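Local coordinates for protein dihydropteroate synthase (Stenotrophomonas maltophilia, PDB 7L6P) that probably catalyses the condensation of para-aminobenzoate with 6-hydroxymethyl-7,8-dihydropterin diphosphate, giving 7,8-dihydropteroate, the immediate precursor of folate derivatives, at residues A65-I70 and A124-D129; A118-G123 and T145-V150; Y167-A172 and L214-R219; G176-R181 and L221-P226; I259-G264 and D278-W283. One frame throughout, in Å; residues are numbered along the deposited sequence.

Overall arrangement
The five contacts sample layers of one eight-stranded parallel alpha/beta barrel. Contact 1 lies inside it, where the Asn128 side chain comes within about 3 Å of an imidazole bound in the active site; the other four lie in the outer layer. Contact 2, its neighbour about 9 Å away between centres, joins it through the backbones of Ile127 and Val150. Contacts 3 and 4, centres about 12 Å apart, fasten helix 170-188 to the chain following helix 207-215. Contact 5, about 20 Å from contact 3 between centres, is linked to it by Arg263 and Ala215; both reach the second subunit. Contacts 2 and 3, about 30 Å apart between centres, lie on opposite sides of the chain's centre.

Contact 1: residues A65-I70 and A124-D129; sequences ADLLDI and AGMIND
Asp69 and Asn128 both carry CG anti to the backbone N (chi1 -163° and -167°), a shared setting that brings the carboxylate and the amide together inside the barrel. Their strands, 67-71 and 126-129, are the second and fourth of the TIM barrel, separated by strand 106-109, so the pair meets across an intervening strand. The amide N-H of Asn128 makes a nearly straight bond to the carboxylate (168° at the hydrogen), with OD2 lying almost in the amide plane. The two flat groups are nonetheless turned well apart, and OD2 is approached from above the carboxylate plane. Asp69 has further partners: Ser107 bonds to OD1 and Arg269 forms a salt bridge with OD2. Several bonds thus fix the rotation of this buried carboxylate and may help to orient Asn128, whose side chain lies about 3 Å from an imidazole bound in the active site.

Two residues earlier on each strand the contact becomes apolar. Met126, bent at its last torsion, offers its sulfur to Leu67. The meeting point is a single approach, Leu67 CD1 to Met126 SD at 4.0 Å, beside the polar pair in which Asn128 ND2 is 3.1 Å from Asp69 OD2.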
# COMPACT_ATOMS: atom_id res chain seq x y z
N ALA A 65 9.60 8.54 11.69
CA ALA A 65 10.82 8.15 11.01
C ALA A 65 11.83 7.58 12.00
O ALA A 65 12.01 8.12 13.10
CB ALA A 65 11.42 9.36 10.28
N ASP A 66 12.43 6.44 11.63
CA ASP A 66 13.48 5.82 12.44
C ASP A 66 14.85 6.40 12.17
O ASP A 66 15.75 6.24 12.99
CB ASP A 66 13.53 4.32 12.19
CG ASP A 66 12.18 3.64 12.40
OD1 ASP A 66 11.79 3.38 13.57
OD2 ASP A 66 11.49 3.42 11.37
N LEU A 67 15.03 7.08 11.04
CA LEU A 67 16.31 7.69 10.72
C LEU A 67 16.07 8.72 9.64
O LEU A 67 15.05 8.70 8.95
CB LEU A 67 17.35 6.64 10.30
CG LEU A 67 17.17 5.82 9.01
CD1 LEU A 67 18.51 5.16 8.62
CD2 LEU A 67 16.08 4.78 9.14
N LEU A 68 17.01 9.65 9.52
CA LEU A 68 16.91 10.77 8.60
C LEU A 68 18.11 10.80 7.67
O LEU A 68 19.22 10.43 8.06
CB LEU A 68 16.80 12.09 9.37
CG LEU A 68 15.60 12.19 10.30
CD1 LEU A 68 15.66 13.50 11.05
CD2 LEU A 68 14.28 12.08 9.52
N ASP A 69 17.89 11.24 6.43
CA ASP A 69 18.95 11.31 5.43
C ASP A 69 19.10 12.76 4.98
O ASP A 69 18.17 13.33 4.41
CB ASP A 69 18.63 10.42 4.23
CG ASP A 69 19.86 10.15 3.38
OD1 ASP A 69 20.95 9.97 3.98
OD2 ASP A 69 19.74 10.11 2.13
N ILE A 70 20.28 13.33 5.22
CA ILE A 70 20.53 14.76 5.00
C ILE A 70 21.35 14.92 3.72
O ILE A 70 22.42 14.33 3.60
CB ILE A 70 21.25 15.40 6.19
CG1 ILE A 70 20.58 14.98 7.51
CG2 ILE A 70 21.26 16.91 6.05
CD1 ILE A 70 19.12 15.27 7.57
N ALA A 124 26.94 12.68 11.93
CA ALA A 124 26.26 11.71 11.09
C ALA A 124 26.72 10.30 11.45
O ALA A 124 27.91 10.05 11.67
CB ALA A 124 26.54 11.99 9.61
N GLY A 125 25.77 9.37 11.50
CA GLY A 125 26.07 7.99 11.87
C GLY A 125 25.82 6.99 10.76
O GLY A 125 25.63 5.80 11.01
N MET A 126 25.79 7.48 9.52
CA MET A 126 25.56 6.67 8.34
C MET A 126 25.90 7.49 7.10
O MET A 126 25.80 8.72 7.12
CB MET A 126 24.11 6.17 8.28
CG MET A 126 23.77 5.46 6.98
SD MET A 126 22.13 4.74 6.91
CE MET A 126 22.31 3.41 8.09
N ILE A 127 26.38 6.81 6.07
CA ILE A 127 26.65 7.39 4.76
C ILE A 127 25.76 6.69 3.74
O ILE A 127 25.74 5.46 3.66
CB ILE A 127 28.13 7.26 4.37
CG1 ILE A 127 28.99 8.11 5.30
CG2 ILE A 127 28.34 7.66 2.91
CD1 ILE A 127 30.46 7.86 5.18
N ASN A 128 25.03 7.48 2.96
CA ASN A 128 24.15 6.96 1.91
C ASN A 128 24.70 7.45 0.58
O ASN A 128 24.61 8.65 0.27
CB ASN A 128 22.71 7.45 2.15
CG ASN A 128 21.69 6.72 1.29
OD1 ASN A 128 21.95 5.63 0.78
ND2 ASN A 128 20.51 7.33 1.13
N ASP A 129 25.30 6.56 -0.21
CA ASP A 129 26.09 6.96 -1.38
C ASP A 129 25.46 6.47 -2.67
O ASP A 129 25.46 5.26 -2.96
CB ASP A 129 27.53 6.44 -1.25
CG ASP A 129 28.41 6.85 -2.45
OD1 ASP A 129 27.98 7.66 -3.31
OD2 ASP A 129 29.54 6.35 -2.51

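Contact 2: residues A118-G123 and T145-V150; sequences AAVAAG and TGVPVV
Val120 presents both of its methyls to Val147, and the two side chains slide past each other in opposite directions, each branch meeting its counterpart. CG2 of Val120 lies 3.9 Å from CG2 of Val147, and CG1 of Val120 lies 4.0 Å from CG1 of Val147. Thr145 is oriented differently: its side chain crosses that of Val120 at about a right angle, so that its CB, rather than its hydroxyl, rests against the valine fork. Val120 CG1 reaches Thr145 CB at 3.9 Å and Val120 CG2 reaches the same atom at 4.1 Å.

The torsion of Thr145 (chi1 69°) puts OG1 between the backbone N and the carbonyl carbon, turned back to its own chain. There it bonds to Ala142 O in the preceding helical turn and receives a weak bond from Val147 N, 3.4 Å from Thr145 OG1. The hydroxyl thus spans the turn at Gly146, on either side of which Thr145 and Val147 meet the same valine.

The outcome is an apolar joint in the outer layer of the barrel. Helix 113-121, closed at Gly123 by a Schellman motif, packs against the end of helix 138-145 and the link to strand 149-152, while Ile127 of strand 126-129 touches both Thr145 and Val147.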
# COMPACT_ATOMS: atom_id res chain seq x y z
N ALA A 118 33.38 15.20 7.08
CA ALA A 118 32.88 16.32 7.87
C ALA A 118 31.53 16.00 8.48
O ALA A 118 31.26 16.35 9.64
CB ALA A 118 32.82 17.56 6.99
N ALA A 119 30.64 15.36 7.71
CA ALA A 119 29.33 15.00 8.23
C ALA A 119 29.44 14.03 9.41
O ALA A 119 28.78 14.21 10.44
CB ALA A 119 28.47 14.40 7.11
N VAL A 120 30.26 12.98 9.26
CA VAL A 120 30.42 12.01 10.34
C VAL A 120 31.04 12.66 11.57
O VAL A 120 30.65 12.38 12.71
CB VAL A 120 31.25 10.81 9.85
CG1 VAL A 120 31.63 9.92 11.01
CG2 VAL A 120 30.44 10.03 8.83
N ALA A 121 32.01 13.55 11.37
CA ALA A 121 32.58 14.26 12.51
C ALA A 121 31.59 15.22 13.15
O ALA A 121 31.73 15.55 14.33
CB ALA A 121 33.85 15.00 12.09
N ALA A 122 30.60 15.69 12.39
CA ALA A 122 29.57 16.58 12.90
C ALA A 122 28.39 15.83 13.51
O ALA A 122 27.44 16.48 13.97
CB ALA A 122 29.06 17.51 11.80
N GLY A 123 28.42 14.50 13.50
CA GLY A 123 27.39 13.70 14.14
C GLY A 123 26.66 12.74 13.23
O GLY A 123 25.78 12.01 13.72
N THR A 145 35.70 6.21 8.58
CA THR A 145 34.70 6.81 9.45
C THR A 145 34.12 5.80 10.43
O THR A 145 33.79 6.16 11.57
CB THR A 145 33.56 7.43 8.64
OG1 THR A 145 32.80 6.38 8.04
CG2 THR A 145 34.09 8.36 7.57
N GLY A 146 33.99 4.54 10.02
CA GLY A 146 33.44 3.51 10.89
C GLY A 146 31.93 3.47 10.96
O GLY A 146 31.38 2.75 11.80
N VAL A 147 31.22 4.22 10.12
CA VAL A 147 29.76 4.18 10.17
C VAL A 147 29.23 3.30 9.04
O VAL A 147 29.90 3.14 8.02
CB VAL A 147 29.18 5.60 10.11
CG1 VAL A 147 29.76 6.43 11.22
CG2 VAL A 147 29.47 6.23 8.75
N PRO A 148 28.04 2.74 9.18
CA PRO A 148 27.47 1.95 8.07
C PRO A 148 27.33 2.78 6.80
O PRO A 148 27.15 3.99 6.83
CB PRO A 148 26.10 1.53 8.62
CG PRO A 148 26.30 1.48 10.11
CD PRO A 148 27.24 2.62 10.41
N VAL A 149 27.47 2.10 5.66
CA VAL A 149 27.48 2.76 4.36
C VAL A 149 26.55 2.00 3.42
O VAL A 149 26.61 0.76 3.35
CB VAL A 149 28.89 2.87 3.75
CG1 VAL A 149 28.81 3.48 2.35
CG2 VAL A 149 29.84 3.67 4.64
N VAL A 150 25.70 2.72 2.71
CA VAL A 150 24.79 2.12 1.74
C VAL A 150 25.46 2.14 0.37
O VAL A 150 25.76 3.21 -0.17
CB VAL A 150 23.46 2.89 1.70
CG1 VAL A 150 22.53 2.24 0.73
CG2 VAL A 150 22.85 2.92 3.08

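Contact 3: residues Y167-A172 and L214-R219; sequences YDDVVA and LARSER
The guanidinium of Arg216 meets two residues of segment 167-172: OD1 of Asp169 stands at its edge, near its plane, and a methyl of Val171 approaches obliquely. The Asp169 carboxylate is turned almost perpendicular to the guanidinium, and Asp169 OD1 remains 4.2 Å from Arg216 NH2, beyond a salt bridge; any attraction is probably modest. A second guanidinium, that of Arg219, has Val171 CG1 at its edge. Within 167-172, the Tyr167 ring carries Val170 CG2 over the centre of one face.

In the conformers described, both arginines reach Val171. Its CG2 lies 3.4 Å from both NE and NH2 of Arg216, and its CG1 lies 3.8 Å from CD of Arg219. The valine torsion (chi1 170°) turns the fork so that CG2 faces Arg216 and CG1 faces Arg219. Each arginine has a second conformer, so the details of this packing are doubtful.

Asp169 has a firmer task as N-cap of helix 170-188: its OD1 accepts from Ala172 N at 2.8 Å, the donor coming from above the carboxylate plane. The contact thus joins the start of that helix to the turn that follows helix 207-215, both helices belonging to the outer layer of the TIM barrel. Thr212 of helix 207-215 also touches Val171, Arg263 bonds to Ala215 O, and Val289 of the second subunit packs on Arg216.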
# COMPACT_ATOMS: atom_id res chain seq x y z
N TYR A 167 20.06 -2.64 -20.33
CA TYR A 167 20.59 -3.79 -19.61
C TYR A 167 20.26 -5.04 -20.41
O TYR A 167 19.10 -5.24 -20.78
CB TYR A 167 19.98 -3.93 -18.22
CG TYR A 167 20.24 -2.78 -17.28
CD1 TYR A 167 21.38 -2.76 -16.48
CD2 TYR A 167 19.33 -1.74 -17.15
CE1 TYR A 167 21.61 -1.74 -15.60
CE2 TYR A 167 19.57 -0.70 -16.28
CZ TYR A 167 20.71 -0.70 -15.51
OH TYR A 167 20.95 0.33 -14.62
N ASP A 168 21.25 -5.89 -20.65
CA ASP A 168 20.93 -7.23 -21.13
C ASP A 168 20.13 -7.98 -20.08
O ASP A 168 19.16 -8.67 -20.39
CB ASP A 168 22.20 -7.99 -21.46
CG ASP A 168 22.99 -7.37 -22.59
OD1 ASP A 168 22.35 -6.80 -23.52
OD2 ASP A 168 24.24 -7.45 -22.54
N ASP A 169 20.55 -7.88 -18.82
CA ASP A 169 19.89 -8.57 -17.72
C ASP A 169 20.06 -7.67 -16.50
O ASP A 169 21.13 -7.69 -15.88
CB ASP A 169 20.53 -9.93 -17.51
CG ASP A 169 19.83 -10.75 -16.47
OD1 ASP A 169 19.42 -10.19 -15.42
OD2 ASP A 169 19.69 -11.97 -16.70
N VAL A 170 19.01 -6.90 -16.18
CA VAL A 170 19.17 -5.87 -15.16
C VAL A 170 19.45 -6.49 -13.80
O VAL A 170 20.25 -5.95 -13.02
CB VAL A 170 17.96 -4.92 -15.13
CG1 VAL A 170 16.67 -5.66 -14.79
CG2 VAL A 170 18.20 -3.77 -14.16
N VAL A 171 18.80 -7.61 -13.49
CA VAL A 171 19.04 -8.27 -12.20
C VAL A 171 20.48 -8.75 -12.11
O VAL A 171 21.22 -8.36 -11.20
CB VAL A 171 18.04 -9.42 -11.99
CG1 VAL A 171 18.43 -10.26 -10.77
CG2 VAL A 171 16.61 -8.86 -11.84
N ALA A 172 20.92 -9.54 -13.09
CA ALA A 172 22.28 -10.08 -13.05
C ALA A 172 23.33 -8.98 -13.03
O ALA A 172 24.35 -9.10 -12.34
CB ALA A 172 22.51 -11.01 -14.25
N LEU A 214 12.37 -4.62 -8.63
CA LEU A 214 11.52 -4.67 -7.44
C LEU A 214 10.90 -6.04 -7.29
O LEU A 214 10.87 -6.60 -6.19
CB LEU A 214 10.43 -3.60 -7.50
CG LEU A 214 9.43 -3.60 -6.32
CD1 LEU A 214 10.16 -3.43 -4.99
CD2 LEU A 214 8.30 -2.54 -6.50
N ALA A 215 10.43 -6.62 -8.40
CA ALA A 215 9.77 -7.92 -8.32
C ALA A 215 10.72 -9.03 -7.89
O ALA A 215 10.34 -9.90 -7.11
CB ALA A 215 9.13 -8.25 -9.67
N ARG A 216 11.95 -9.02 -8.42
CA ARG A 216 12.96 -10.03 -8.09
C ARG A 216 13.95 -9.54 -7.04
O ARG A 216 15.04 -10.11 -6.92
CB ARG A 216 13.69 -10.47 -9.37
CG ARG A 216 12.79 -10.50 -10.60
CD ARG A 216 13.14 -11.62 -11.58
NE ARG A 216 14.33 -11.35 -12.38
CZ ARG A 216 14.32 -11.04 -13.67
NH1 ARG A 216 13.18 -10.88 -14.34
NH2 ARG A 216 15.48 -10.89 -14.32
N SER A 217 13.60 -8.52 -6.25
CA SER A 217 14.57 -7.97 -5.30
C SER A 217 14.96 -8.96 -4.20
O SER A 217 16.03 -8.82 -3.60
CB SER A 217 14.04 -6.70 -4.66
OG SER A 217 12.83 -6.93 -3.99
N GLU A 218 14.12 -9.95 -3.91
CA GLU A 218 14.50 -10.93 -2.91
C GLU A 218 15.78 -11.66 -3.28
O GLU A 218 16.48 -12.15 -2.39
CB GLU A 218 13.37 -11.94 -2.70
CG GLU A 218 13.30 -12.53 -1.35
CD GLU A 218 11.96 -13.19 -1.14
OE1 GLU A 218 11.03 -12.87 -1.93
OE2 GLU A 218 11.86 -14.01 -0.19
N ARG A 219 16.11 -11.70 -4.58
CA ARG A 219 17.35 -12.32 -5.04
C ARG A 219 18.57 -11.77 -4.31
O ARG A 219 19.55 -12.48 -4.11
CB ARG A 219 17.47 -12.08 -6.56
CG ARG A 219 18.49 -12.90 -7.29
CD ARG A 219 19.69 -12.07 -7.70
NE ARG A 219 20.79 -12.91 -8.18
CZ ARG A 219 21.59 -13.61 -7.38
NH1 ARG A 219 21.46 -13.58 -6.07
NH2 ARG A 219 22.55 -14.36 -7.93

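Contact 4: residues G176-R181 and L221-P226; sequences GFLVQR and LELGVP
Leu223 packs against Leu178 and Val179, joining the chain before strand 227-229 of the TIM barrel to helix 170-188 in the outer layer. Segment 221-226 starts in a 3-10 turn at Leu221, whose carbonyl O accepts from Gly224 N at 3.0 Å. That bond closes the turn through Glu222 and Leu223, and the CB of Leu223 points toward the helix.

Leu223 does the packing for its whole segment. Its CG stands anti to the carbonyl carbon (chi1 -64°), and the fork beyond it divides the work between its methyls. CD1 meets both the base and a methyl of Leu178, lying 4.0 Å from Leu178 CB and 4.2 Å from Leu178 CD1. CD2 meets a methyl of the more exposed neighbour, Val179. Both helix residues cross the leucine at about a right angle. Ile197 of strand 195-198 touches Leu178 as well as Leu223, carrying the apolar seam inward to the barrel wall; His175 and Leu182 of helix 170-188 add to the cover of Leu223.

Gly224 follows with positive phi and turns the chain sharply. Val225 then packs on Ile197, and Pro226 is tied to the same residue by a backbone hydrogen bond, bringing the chain into line beside strand 195-198 just before the next strand begins. The tightest approach between the segments remains on the outer side, where Val179 CG2 comes to 3.6 Å from Leu223 CD2.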
# COMPACT_ATOMS: atom_id res chain seq x y z
N GLY A 176 25.91 -8.28 -10.13
CA GLY A 176 27.35 -8.32 -10.35
C GLY A 176 28.03 -7.07 -9.87
O GLY A 176 29.09 -7.12 -9.23
N PHE A 177 27.40 -5.92 -10.11
CA PHE A 177 27.95 -4.65 -9.65
C PHE A 177 28.08 -4.64 -8.14
O PHE A 177 29.16 -4.36 -7.61
CB PHE A 177 27.06 -3.50 -10.11
CG PHE A 177 27.44 -2.15 -9.52
CD1 PHE A 177 26.90 -1.73 -8.30
CD2 PHE A 177 28.27 -1.28 -10.21
CE1 PHE A 177 27.22 -0.47 -7.76
CE2 PHE A 177 28.59 -0.03 -9.67
CZ PHE A 177 28.07 0.37 -8.43
N LEU A 178 26.99 -4.95 -7.44
CA LEU A 178 27.01 -4.90 -5.98
C LEU A 178 28.03 -5.86 -5.40
O LEU A 178 28.74 -5.52 -4.45
CB LEU A 178 25.62 -5.17 -5.42
CG LEU A 178 24.53 -4.14 -5.72
CD1 LEU A 178 23.21 -4.57 -5.07
CD2 LEU A 178 24.95 -2.78 -5.22
N VAL A 179 28.10 -7.08 -5.94
CA VAL A 179 29.12 -8.03 -5.50
C VAL A 179 30.50 -7.38 -5.53
O VAL A 179 31.31 -7.55 -4.61
CB VAL A 179 29.09 -9.31 -6.35
CG1 VAL A 179 30.43 -10.05 -6.24
CG2 VAL A 179 27.96 -10.22 -5.92
N GLN A 180 30.78 -6.58 -6.57
CA GLN A 180 32.11 -6.01 -6.73
C GLN A 180 32.35 -4.82 -5.82
O GLN A 180 33.46 -4.65 -5.31
CB GLN A 180 32.34 -5.60 -8.20
CG GLN A 180 33.77 -5.37 -8.56
CD GLN A 180 34.21 -3.95 -8.31
OE1 GLN A 180 33.40 -3.05 -8.15
NE2 GLN A 180 35.53 -3.74 -8.26
N ARG A 181 31.32 -4.03 -5.55
CA ARG A 181 31.44 -2.95 -4.58
C ARG A 181 31.61 -3.50 -3.17
O ARG A 181 32.36 -2.93 -2.37
CB ARG A 181 30.21 -2.03 -4.66
CG ARG A 181 29.93 -1.44 -6.03
CD ARG A 181 31.18 -0.86 -6.66
NE ARG A 181 31.81 0.13 -5.80
CZ ARG A 181 33.12 0.39 -5.80
NH1 ARG A 181 33.95 -0.25 -6.61
NH2 ARG A 181 33.60 1.31 -4.96
N LEU A 221 18.98 -10.75 -1.20
CA LEU A 221 19.22 -11.12 0.18
C LEU A 221 20.37 -12.10 0.31
O LEU A 221 20.95 -12.22 1.39
CB LEU A 221 17.96 -11.74 0.79
CG LEU A 221 16.81 -10.77 1.05
CD1 LEU A 221 15.63 -11.54 1.57
CD2 LEU A 221 17.24 -9.66 2.00
N GLU A 222 20.72 -12.79 -0.78
CA GLU A 222 21.84 -13.72 -0.75
C GLU A 222 23.16 -12.99 -0.54
O GLU A 222 24.14 -13.62 -0.15
CB GLU A 222 21.87 -14.58 -2.01
N LEU A 223 23.24 -11.70 -0.86
CA LEU A 223 24.44 -10.94 -0.54
C LEU A 223 24.69 -10.85 0.97
O LEU A 223 25.81 -10.53 1.38
CB LEU A 223 24.37 -9.54 -1.15
CG LEU A 223 24.36 -9.65 -2.67
CD1 LEU A 223 24.12 -8.31 -3.42
CD2 LEU A 223 25.66 -10.31 -3.11
N GLY A 224 23.68 -11.11 1.81
CA GLY A 224 23.89 -11.15 3.24
C GLY A 224 24.02 -9.82 3.95
O GLY A 224 24.53 -9.78 5.07
N VAL A 225 23.58 -8.72 3.34
CA VAL A 225 23.61 -7.40 3.97
C VAL A 225 22.21 -6.80 3.89
O VAL A 225 21.44 -7.15 2.99
CB VAL A 225 24.63 -6.46 3.28
CG1 VAL A 225 26.05 -6.93 3.49
CG2 VAL A 225 24.33 -6.37 1.81
N PRO A 226 21.88 -5.88 4.79
CA PRO A 226 20.57 -5.24 4.72
C PRO A 226 20.38 -4.48 3.41
O PRO A 226 21.32 -3.94 2.83
CB PRO A 226 20.57 -4.28 5.92
CG PRO A 226 21.56 -4.88 6.88
CD PRO A 226 22.63 -5.51 6.01

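Contact 5: residues I259-G264 and D278-W283; sequences IAVQRG and DALKIW
Gln262 lies across one face of the Trp283 indole, and this aromatic packing is the main element of the contact. Its CG makes a CH-pi interaction with the six-membered ring, 3.8 Å from the centroid and 16° off the ring normal. Because the glutamine chain runs extended beyond CG, its amide continues over the same ring, with Gln262 NE2 3.2 Å from Trp283 CZ3. The amide stands steeply to the indole, the planes 70° apart, so the two do not stack flat.

The polar partner of that amide belongs to the dimer: OE1 of Gln262 is hydrogen-bonded to NE2 of Gln262 of the second subunit. The amide lying over the indole is therefore also part of the dimer contact.

Apolar contacts occupy the neighbouring position. Val261, with CG1 anti to the backbone N (chi1 167°), divides its methyls between two residues: CG1 comes to 4.1 Å from Trp283 CD1, and CG2 to 4.1 Å from Leu280 CD2.

Helix 250-262, which ends in a Schellman motif at Gly264, and helix 273-287 flank the last barrel strand, 267-270, in sequence. Their packing is the helix-on-helix layer of a TIM barrel, here extended into a subunit interface where Asp278 also forms a salt bridge with Arg243 of the second subunit.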
# COMPACT_ATOMS: atom_id res chain seq x y z
N ILE A 259 5.58 -3.42 -0.96
CA ILE A 259 6.06 -4.53 -1.78
C ILE A 259 7.56 -4.72 -1.61
O ILE A 259 8.05 -5.85 -1.53
CB ILE A 259 5.71 -4.29 -3.26
CG1 ILE A 259 4.19 -4.22 -3.45
CG2 ILE A 259 6.38 -5.33 -4.17
CD1 ILE A 259 3.77 -3.70 -4.82
N ALA A 260 8.31 -3.62 -1.58
CA ALA A 260 9.75 -3.71 -1.38
C ALA A 260 10.07 -4.38 -0.05
O ALA A 260 11.02 -5.16 0.05
CB ALA A 260 10.38 -2.32 -1.45
N VAL A 261 9.30 -4.06 1.00
CA VAL A 261 9.54 -4.67 2.30
C VAL A 261 9.14 -6.14 2.29
O VAL A 261 9.84 -7.00 2.85
CB VAL A 261 8.81 -3.87 3.39
CG1 VAL A 261 8.76 -4.66 4.72
CG2 VAL A 261 9.49 -2.54 3.55
N GLN A 262 8.03 -6.46 1.65
CA GLN A 262 7.66 -7.87 1.54
C GLN A 262 8.73 -8.70 0.85
O GLN A 262 8.81 -9.91 1.06
CB GLN A 262 6.33 -8.01 0.80
CG GLN A 262 5.16 -7.35 1.50
CD GLN A 262 3.91 -7.36 0.67
OE1 GLN A 262 3.96 -7.22 -0.55
NE2 GLN A 262 2.77 -7.55 1.33
N ARG A 263 9.52 -8.08 -0.02
CA ARG A 263 10.52 -8.82 -0.78
C ARG A 263 11.93 -8.60 -0.24
O ARG A 263 12.90 -8.95 -0.92
CB ARG A 263 10.41 -8.46 -2.26
CG ARG A 263 8.97 -8.64 -2.71
CD ARG A 263 8.75 -8.84 -4.20
NE ARG A 263 7.33 -9.10 -4.42
CZ ARG A 263 6.85 -9.78 -5.45
NH1 ARG A 263 7.63 -10.24 -6.40
NH2 ARG A 263 5.55 -10.06 -5.47
N GLY A 264 12.06 -8.08 0.97
CA GLY A 264 13.28 -8.17 1.74
C GLY A 264 13.91 -6.86 2.15
O GLY A 264 14.89 -6.89 2.91
N ASP A 278 2.16 3.93 8.67
CA ASP A 278 0.82 3.35 8.80
C ASP A 278 0.70 2.07 7.99
O ASP A 278 0.11 1.09 8.46
CB ASP A 278 -0.26 4.35 8.37
CG ASP A 278 -0.47 5.48 9.39
OD1 ASP A 278 0.26 5.54 10.40
OD2 ASP A 278 -1.39 6.32 9.16
N ALA A 279 1.21 2.07 6.75
CA ALA A 279 1.19 0.85 5.95
C ALA A 279 2.02 -0.27 6.60
O ALA A 279 1.60 -1.44 6.61
CB ALA A 279 1.70 1.14 4.55
N LEU A 280 3.21 0.05 7.11
CA LEU A 280 4.06 -1.00 7.67
C LEU A 280 3.47 -1.60 8.94
O LEU A 280 3.65 -2.80 9.19
CB LEU A 280 5.49 -0.48 7.89
CG LEU A 280 6.24 -0.25 6.56
CD1 LEU A 280 7.72 0.17 6.70
CD2 LEU A 280 6.13 -1.49 5.69
N LYS A 281 2.73 -0.80 9.72
CA LYS A 281 2.09 -1.35 10.91
C LYS A 281 1.01 -2.35 10.52
O LYS A 281 0.91 -3.43 11.13
CB LYS A 281 1.51 -0.22 11.76
CG LYS A 281 2.57 0.59 12.48
CD LYS A 281 1.93 1.56 13.44
CE LYS A 281 2.96 2.30 14.28
NZ LYS A 281 2.24 3.20 15.26
N ILE A 282 0.24 -2.05 9.47
CA ILE A 282 -0.73 -3.02 8.96
C ILE A 282 -0.01 -4.28 8.50
O ILE A 282 -0.45 -5.40 8.78
CB ILE A 282 -1.58 -2.40 7.83
CG1 ILE A 282 -2.29 -1.15 8.35
CG2 ILE A 282 -2.56 -3.43 7.26
CD1 ILE A 282 -3.05 -1.37 9.65
N TRP A 283 1.11 -4.12 7.81
CA TRP A 283 1.86 -5.28 7.37
C TRP A 283 2.29 -6.13 8.56
O TRP A 283 2.05 -7.34 8.59
CB TRP A 283 3.08 -4.84 6.55
CG TRP A 283 3.99 -5.95 6.18
CD1 TRP A 283 5.33 -6.05 6.46
CD2 TRP A 283 3.64 -7.15 5.48
NE1 TRP A 283 5.83 -7.21 5.93
CE2 TRP A 283 4.82 -7.91 5.33
CE3 TRP A 283 2.44 -7.65 4.93
CZ2 TRP A 283 4.83 -9.15 4.68
CZ3 TRP A 283 2.46 -8.87 4.28
CH2 TRP A 283 3.65 -9.61 4.17